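Local coordinates for protein beta-galactosidase BgaB (Bifidobacterium adolescentis, PDB 5VYM) that hydrolyses terminal beta-D-galactose from galactooligosaccharides, acting best on galactose beta-1,4-linked to galactose, this chain being the trimerisation domain of the whole enzyme, at residues L98-E101 with H102-W106. Residues are numbered along the deposited sequence; the frame is centred on the assembly and turned at random.
Sequences LIDE and HFHTW
A type I beta turn from D100 to F103 reverses the chain here, and it illustrates how an aspartate at the first turn position can tie one arm of a hairpin-like loop to the other. The turn is closed by F103 N to D100 O at 3.0 Å, well above the carbonyl plane. With CG between its backbone N and carbonyl carbon (chi1 74°), the D100 carboxylate reaches across the mouth of the turn, and OD1 accepts H104 N at 2.6 Å, nearly along its C-O axis. D100 N in turn donates almost straight (172°) to H104 O at 2.9 Å, so H104 is gripped at both backbone polar atoms. One step on, W106 N binds L98 O, also at 2.9 Å, completing the single bridge between I99 and T105. The indole of W106 folds back against the opposite arm, where D100 CB lies over its five-membered ring in a CH-pi contact, 3.9 Å from the centroid. A glycine here would probably leave H104 N without its side-chain acceptor and strip the W106 ring of the CB that packs on it. This turn sits at the surface, within the loop joining strand 89-93 to helix 117-122; W106 NE1 is hydrogen-bonded to L72 O, and I99 backbone bonds to L70 and L72 tie it to the segment preceding helix 74-85.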
loop_
_atom_site.group_PDB
_atom_site.type_symbol
_atom_site.label_atom_id
_atom_site.label_comp_id
_atom_site.label_asym_id
_atom_site.label_seq_id
_atom_site.Cartn_x
_atom_site.Cartn_y
_atom_site.Cartn_z
ATOM N N LEU B 98 -5.195 -10.660 10.596
ATOM C CA LEU B 98 -6.385 -10.217 11.314
ATOM C C LEU B 98 -6.061 -9.538 12.636
ATOM O O LEU B 98 -6.841 -8.698 13.101
ATOM C CB LEU B 98 -7.316 -11.405 11.575
ATOM C CG LEU B 98 -7.673 -12.287 10.376
ATOM C CD1 LEU B 98 -8.697 -13.340 10.773
ATOM C CD2 LEU B 98 -8.180 -11.445 9.215
ATOM N N ILE B 99 -4.930 -9.878 13.252
ATOM C CA ILE B 99 -4.593 -9.423 14.592
ATOM C C ILE B 99 -3.177 -8.860 14.582
ATOM O O ILE B 99 -2.303 -9.342 13.853
ATOM C CB ILE B 99 -4.728 -10.573 15.619
ATOM C CG1 ILE B 99 -6.090 -11.259 15.481
ATOM C CG2 ILE B 99 -4.566 -10.063 17.026
ATOM C CD1 ILE B 99 -6.293 -12.426 16.424
ATOM N N ASP B 100 -2.952 -7.826 15.392
ATOM C CA ASP B 100 -1.647 -7.188 15.469
ATOM C C ASP B 100 -0.770 -7.898 16.502
ATOM O O ASP B 100 -1.180 -8.865 17.148
ATOM C CB ASP B 100 -1.797 -5.696 15.780
ATOM C CG ASP B 100 -2.182 -5.427 17.226
ATOM O OD1 ASP B 100 -2.752 -6.323 17.880
ATOM O OD2 ASP B 100 -1.917 -4.306 17.710
ATOM N N GLU B 101 0.459 -7.399 16.668
ATOM C CA GLU B 101 1.429 -8.068 17.531
ATOM C C GLU B 101 1.060 -7.984 19.006
ATOM O O GLU B 101 1.566 -8.782 19.802
ATOM C CB GLU B 101 2.828 -7.484 17.313
ATOM C CG GLU B 101 3.038 -6.086 17.880
ATOM C CD GLU B 101 2.449 -4.990 17.008
ATOM O OE1 GLU B 101 1.753 -5.309 16.020
ATOM O OE2 GLU B 101 2.685 -3.801 17.312
ATOM N N HIS B 102 0.202 -7.041 19.391
ATOM C CA HIS B 102 -0.291 -6.948 20.757
ATOM C C HIS B 102 -1.557 -7.763 20.975
ATOM O O HIS B 102 -2.234 -7.574 21.991
ATOM C CB HIS B 102 -0.541 -5.486 21.132
ATOM C CG HIS B 102 0.695 -4.645 21.128
ATOM N ND1 HIS B 102 1.466 -4.449 22.254
ATOM C CD2 HIS B 102 1.302 -3.956 20.133
ATOM C CE1 HIS B 102 2.491 -3.673 21.953
ATOM N NE2 HIS B 102 2.414 -3.359 20.672
ATOM N N PHE B 103 -1.885 -8.659 20.043
ATOM C CA PHE B 103 -3.090 -9.485 20.111
ATOM C C PHE B 103 -4.353 -8.633 20.217
ATOM O O PHE B 103 -5.266 -8.931 20.989
ATOM C CB PHE B 103 -3.004 -10.499 21.254
ATOM C CG PHE B 103 -2.198 -11.717 20.912
ATOM C CD1 PHE B 103 -2.822 -12.925 20.653
ATOM C CD2 PHE B 103 -0.816 -11.649 20.826
ATOM C CE1 PHE B 103 -2.082 -14.048 20.330
ATOM C CE2 PHE B 103 -0.071 -12.768 20.501
ATOM C CZ PHE B 103 -0.706 -13.969 20.253
ATOM N N HIS B 104 -4.404 -7.564 19.426
ATOM C CA HIS B 104 -5.604 -6.762 19.239
ATOM C C HIS B 104 -6.077 -6.904 17.800
ATOM O O HIS B 104 -5.263 -6.953 16.872
ATOM C CB HIS B 104 -5.347 -5.285 19.553
ATOM C CG HIS B 104 -5.129 -4.999 21.005
ATOM N ND1 HIS B 104 -6.145 -5.052 21.934
ATOM C CD2 HIS B 104 -4.015 -4.641 21.685
ATOM C CE1 HIS B 104 -5.665 -4.748 23.127
ATOM N NE2 HIS B 104 -4.374 -4.494 23.003
ATOM N N THR B 105 -7.393 -6.968 17.616
ATOM C CA THR B 105 -7.950 -7.086 16.275
ATOM C C THR B 105 -7.631 -5.842 15.454
ATOM O O THR B 105 -7.864 -4.714 15.897
ATOM C CB THR B 105 -9.463 -7.293 16.346
ATOM O OG1 THR B 105 -9.748 -8.529 17.013
ATOM C CG2 THR B 105 -10.062 -7.330 14.951
ATOM N N TRP B 106 -7.085 -6.053 14.255
ATOM C CA TRP B 106 -6.862 -4.945 13.335
ATOM C C TRP B 106 -8.192 -4.308 12.954
ATOM O O TRP B 106 -9.112 -4.989 12.490
ATOM C CB TRP B 106 -6.135 -5.422 12.077
ATOM C CG TRP B 106 -4.642 -5.467 12.189
ATOM C CD1 TRP B 106 -3.861 -6.582 12.279
ATOM C CD2 TRP B 106 -3.745 -4.347 12.202
ATOM N NE1 TRP B 106 -2.536 -6.227 12.354
ATOM C CE2 TRP B 106 -2.437 -4.861 12.310
ATOM C CE3 TRP B 106 -3.923 -2.960 12.138
ATOM C CZ2 TRP B 106 -1.312 -4.039 12.355
ATOM C CZ3 TRP B 106 -2.803 -2.145 12.183
ATOM C CH2 TRP B 106 -1.516 -2.687 12.291
#